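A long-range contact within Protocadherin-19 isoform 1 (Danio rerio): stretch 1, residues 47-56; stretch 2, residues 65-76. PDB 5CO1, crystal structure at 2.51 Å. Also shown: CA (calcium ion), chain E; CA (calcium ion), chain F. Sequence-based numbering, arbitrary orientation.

Stretch 1, residues 47-56: VSNLTKQMFK
Stretch 2 (65-76) TVNGVLDHEELH

Short antiparallel pairings often hold a contact in register while the side chains beyond them complete the packing, and this pair of stretches from protocadherin-19 is a compact example. Stretch 1 leaves Ser48 (phi/psi -94/143) and winds through helical angles from Asn49 to Met54, near -60/-24 at Thr51 and -84/-20 at Met54. Short-range bonds support the winding, among them Thr51 N to Ser48 O at 3.1 Å and Gln53 N to Leu50 O at 3.1 Å. The chain then extends at Phe55 (-140/139) and Lys56 (-117/157). Stretch 2 starts extended at Thr65 (-131/158) and Val66 (-66/135), bends at Asn67 (-124/-15), and runs through Gly68 (-144/-172) and an open segment to Asp71. Residues 72-74 have helical angles, and Leu75 is extended again (-167/126).

The two strands run antiparallel. Lys56 and Thr65 form the hydrogen-bonded pair, CA atoms 5.6 Å apart, with Thr65 N donating to Lys56 O at 3.0 Å and Lys56 N to Thr65 O at 3.2 Å. Phe55 and Val66 form the neighboring non-hydrogen-bonded pair, CA to CA 4.8 Å, and their side chains diverge; here Phe55 CA makes a CA-H...O contact with Thr65 O at 3.4 Å. Where the strand pairing gives out, Met54 O accepts a short bond from Asn67 N, 2.7 Å, and a weak one from Gly68 N, 3.5 Å. The approach is tight, with Met54 CA 4.3 Å from Gly68 CA. An ideal CB on Gly68 would lie 2.8 Å from Gln53 O, a clash, so the backbone placed here has no room for a side chain at this position.

Lys56 (chi1 p, chi2 and chi3 t, chi4 m) and Thr65 (chi1 39°, p) share one face of the sheet. The lysine reaches along stretch 2 from Thr65 toward Asn67, and its NZ makes three weak hydrogen bonds: to Thr65 OG1 at 3.2 Å, Val66 O at 3.3 Å and Asn67 OD1 at 3.4 Å. Asn67 (chi1 -155°, t; chi2 47°) points toward stretch 1.

Apolar packing extends the contact beyond the strands. Leu70 (m, t) sets out sideways, but its end comes nearer to stretch 1: Leu70 CD2 lies 4.0 Å from both Met54 CE and Phe55 CZ. Phe55 has chi1 -60° (m) and chi2 -88°, and Met54 is m, m with chi3 -131°. Although the CA-to-CB bond of Met54 points away overall, its end bends back to stretch 2. Farther along, Leu50 and Leu75, both t, p, point toward each other's stretches and meet at 4.2 Å between their CD2 atoms, while Leu75 CD2 is 3.9 Å from Ser48 OG. The side chain of Glu74, extended with chi1 and chi2 both t and chi3 -174°, brings its OE1 to 3.2 Å from Leu50 CD2.

Away from the strands, one calcium ion binds Asp71 OD1 at 2.4 Å, Glu73 OE1 at 2.1 Å and two waters; a second binds Glu73 OE2 at 2.3 Å. Asp71 OD1 also accepts Glu73 N at 2.9 Å, tying these ligands together. Altogether the contact buries 709 Å², both sides summed.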

# COMPACT_ATOMS: atom_id res chain seq x y z
N VAL A 47 5.17 16.33 -13.57
CA VAL A 47 3.69 16.31 -13.54
C VAL A 47 3.16 16.52 -12.11
O VAL A 47 2.35 17.41 -11.86
CB VAL A 47 3.12 14.99 -14.13
CG1 VAL A 47 1.79 14.62 -13.49
CG2 VAL A 47 2.97 15.10 -15.65
N SER A 48 3.66 15.69 -11.19
CA SER A 48 3.46 15.86 -9.75
C SER A 48 4.64 16.64 -9.14
O SER A 48 5.78 16.44 -9.55
CB SER A 48 3.34 14.47 -9.10
OG SER A 48 2.61 14.52 -7.88
N ASN A 49 4.39 17.50 -8.16
CA ASN A 49 5.48 18.26 -7.52
C ASN A 49 6.29 17.41 -6.54
O ASN A 49 7.44 17.72 -6.22
CB ASN A 49 4.94 19.51 -6.81
CG ASN A 49 5.83 20.73 -7.05
OD1 ASN A 49 5.72 21.40 -8.08
ND2 ASN A 49 6.76 20.98 -6.13
N LEU A 50 5.66 16.34 -6.08
CA LEU A 50 6.32 15.24 -5.39
C LEU A 50 7.42 14.59 -6.24
O LEU A 50 8.46 14.19 -5.73
CB LEU A 50 5.25 14.22 -5.03
CG LEU A 50 5.61 12.85 -4.44
CD1 LEU A 50 6.54 12.93 -3.23
CD2 LEU A 50 4.31 12.13 -4.09
N THR A 51 7.20 14.53 -7.54
CA THR A 51 8.16 13.89 -8.42
C THR A 51 9.51 14.62 -8.31
O THR A 51 10.56 14.02 -8.44
CB THR A 51 7.61 13.85 -9.88
OG1 THR A 51 6.45 13.01 -9.95
CG2 THR A 51 8.66 13.35 -10.87
N LYS A 52 9.47 15.88 -7.89
CA LYS A 52 10.67 16.72 -7.82
C LYS A 52 11.66 16.32 -6.70
O LYS A 52 12.86 16.44 -6.88
CB LYS A 52 10.23 18.17 -7.64
CG LYS A 52 11.18 19.19 -8.23
CD LYS A 52 10.93 20.56 -7.61
CE LYS A 52 11.88 21.61 -8.18
NZ LYS A 52 11.64 21.82 -9.63
N GLN A 53 11.16 15.77 -5.60
CA GLN A 53 12.03 15.28 -4.51
C GLN A 53 12.52 13.83 -4.71
O GLN A 53 13.45 13.38 -4.03
CB GLN A 53 11.28 15.34 -3.17
CG GLN A 53 10.43 16.59 -2.97
CD GLN A 53 9.05 16.29 -2.41
OE1 GLN A 53 8.88 15.40 -1.56
NE2 GLN A 53 8.05 17.05 -2.86
N MET A 54 11.82 13.09 -5.57
CA MET A 54 12.06 11.67 -5.72
C MET A 54 13.20 11.34 -6.68
O MET A 54 13.72 10.23 -6.67
CB MET A 54 10.79 10.97 -6.19
CG MET A 54 9.60 11.13 -5.25
SD MET A 54 9.87 10.33 -3.66
CE MET A 54 8.31 9.43 -3.55
N PHE A 55 13.57 12.25 -7.56
CA PHE A 55 14.55 11.91 -8.58
C PHE A 55 15.50 13.07 -8.79
O PHE A 55 15.08 14.22 -8.82
CB PHE A 55 13.86 11.57 -9.90
CG PHE A 55 12.92 10.42 -9.83
CD1 PHE A 55 13.37 9.12 -10.02
CD2 PHE A 55 11.56 10.64 -9.66
CE1 PHE A 55 12.48 8.04 -9.97
CE2 PHE A 55 10.67 9.57 -9.60
CZ PHE A 55 11.13 8.27 -9.73
N LYS A 56 16.79 12.76 -8.94
CA LYS A 56 17.76 13.72 -9.41
C LYS A 56 18.33 13.24 -10.74
O LYS A 56 18.28 12.05 -11.06
CB LYS A 56 18.87 13.89 -8.38
CG LYS A 56 19.71 12.65 -8.11
CD LYS A 56 20.73 12.88 -6.99
CE LYS A 56 21.55 11.62 -6.70
NZ LYS A 56 20.80 10.53 -6.01
N THR A 65 18.58 9.10 -11.11
CA THR A 65 18.70 8.20 -9.96
C THR A 65 17.56 8.51 -9.02
O THR A 65 16.94 9.57 -9.13
CB THR A 65 20.02 8.39 -9.17
OG1 THR A 65 20.37 9.79 -9.10
CG2 THR A 65 21.16 7.62 -9.84
N VAL A 66 17.25 7.54 -8.18
CA VAL A 66 16.33 7.77 -7.08
C VAL A 66 16.93 8.76 -6.07
O VAL A 66 18.12 8.70 -5.78
CB VAL A 66 15.97 6.43 -6.39
CG1 VAL A 66 15.04 6.69 -5.21
CG2 VAL A 66 15.32 5.49 -7.38
N ASN A 67 16.12 9.72 -5.63
CA ASN A 67 16.59 10.77 -4.72
C ASN A 67 15.82 10.92 -3.41
O ASN A 67 16.29 11.58 -2.49
CB ASN A 67 16.62 12.13 -5.41
CG ASN A 67 17.62 13.10 -4.78
OD1 ASN A 67 18.77 12.74 -4.52
ND2 ASN A 67 17.18 14.33 -4.54
N GLY A 68 14.64 10.33 -3.33
CA GLY A 68 13.90 10.30 -2.08
C GLY A 68 13.16 8.99 -1.95
O GLY A 68 13.32 8.11 -2.77
N VAL A 69 12.31 8.89 -0.93
CA VAL A 69 11.70 7.62 -0.62
C VAL A 69 10.50 7.35 -1.51
O VAL A 69 9.47 7.99 -1.34
CB VAL A 69 11.25 7.55 0.84
CG1 VAL A 69 10.63 6.19 1.11
CG2 VAL A 69 12.43 7.78 1.76
N LEU A 70 10.61 6.31 -2.33
CA LEU A 70 9.57 5.93 -3.29
C LEU A 70 8.54 5.02 -2.65
O LEU A 70 8.86 3.88 -2.33
CB LEU A 70 10.17 5.15 -4.44
CG LEU A 70 10.98 5.93 -5.46
CD1 LEU A 70 11.47 4.96 -6.50
CD2 LEU A 70 10.15 7.02 -6.11
N ASP A 71 7.30 5.50 -2.56
CA ASP A 71 6.24 4.77 -1.88
C ASP A 71 5.10 4.56 -2.84
O ASP A 71 4.49 5.53 -3.29
CB ASP A 71 5.77 5.53 -0.65
CG ASP A 71 4.68 4.80 0.14
OD1 ASP A 71 4.32 3.64 -0.17
OD2 ASP A 71 4.15 5.43 1.07
N HIS A 72 4.88 3.30 -3.23
CA HIS A 72 3.76 2.94 -4.11
C HIS A 72 2.42 3.41 -3.55
O HIS A 72 1.48 3.71 -4.31
CB HIS A 72 3.70 1.42 -4.29
CG HIS A 72 2.51 0.95 -5.05
ND1 HIS A 72 2.52 0.80 -6.41
CD2 HIS A 72 1.28 0.59 -4.64
CE1 HIS A 72 1.35 0.33 -6.81
NE2 HIS A 72 0.58 0.18 -5.75
N GLU A 73 2.27 3.35 -2.23
CA GLU A 73 0.97 3.67 -1.62
C GLU A 73 0.70 5.20 -1.66
O GLU A 73 -0.45 5.63 -1.74
CB GLU A 73 0.88 3.09 -0.20
CG GLU A 73 0.73 1.57 -0.17
CD GLU A 73 2.00 0.79 -0.57
OE1 GLU A 73 3.12 1.12 -0.10
OE2 GLU A 73 1.87 -0.21 -1.33
N GLU A 74 1.78 5.97 -1.77
CA GLU A 74 1.72 7.41 -2.00
C GLU A 74 1.53 7.79 -3.47
O GLU A 74 0.82 8.74 -3.76
CB GLU A 74 3.02 8.02 -1.46
CG GLU A 74 3.10 9.54 -1.47
CD GLU A 74 4.51 10.03 -1.14
OE1 GLU A 74 4.69 11.26 -0.99
OE2 GLU A 74 5.44 9.20 -1.04
N LEU A 75 2.21 7.12 -4.40
CA LEU A 75 2.04 7.37 -5.84
C LEU A 75 2.68 6.27 -6.72
O LEU A 75 3.89 6.03 -6.63
CB LEU A 75 2.64 8.73 -6.20
CG LEU A 75 2.47 9.21 -7.64
CD1 LEU A 75 1.03 9.19 -8.12
CD2 LEU A 75 3.03 10.62 -7.80
N HIS A 76 1.87 5.70 -7.63
CA HIS A 76 2.18 4.55 -8.48
C HIS A 76 3.18 4.90 -9.57
O HIS A 76 4.00 4.09 -9.93
CB HIS A 76 0.92 4.05 -9.23
CG HIS A 76 -0.18 3.53 -8.36
ND1 HIS A 76 -0.17 3.64 -6.98
CD2 HIS A 76 -1.36 2.95 -8.67
CE1 HIS A 76 -1.27 3.09 -6.48
NE2 HIS A 76 -2.01 2.67 -7.49
CA CA E . 5.03 1.54 0.72
CA CA F . 3.49 -1.73 -0.88
O HOH W 1 3.81 1.99 2.73
O HOH W 2 6.72 2.97 1.19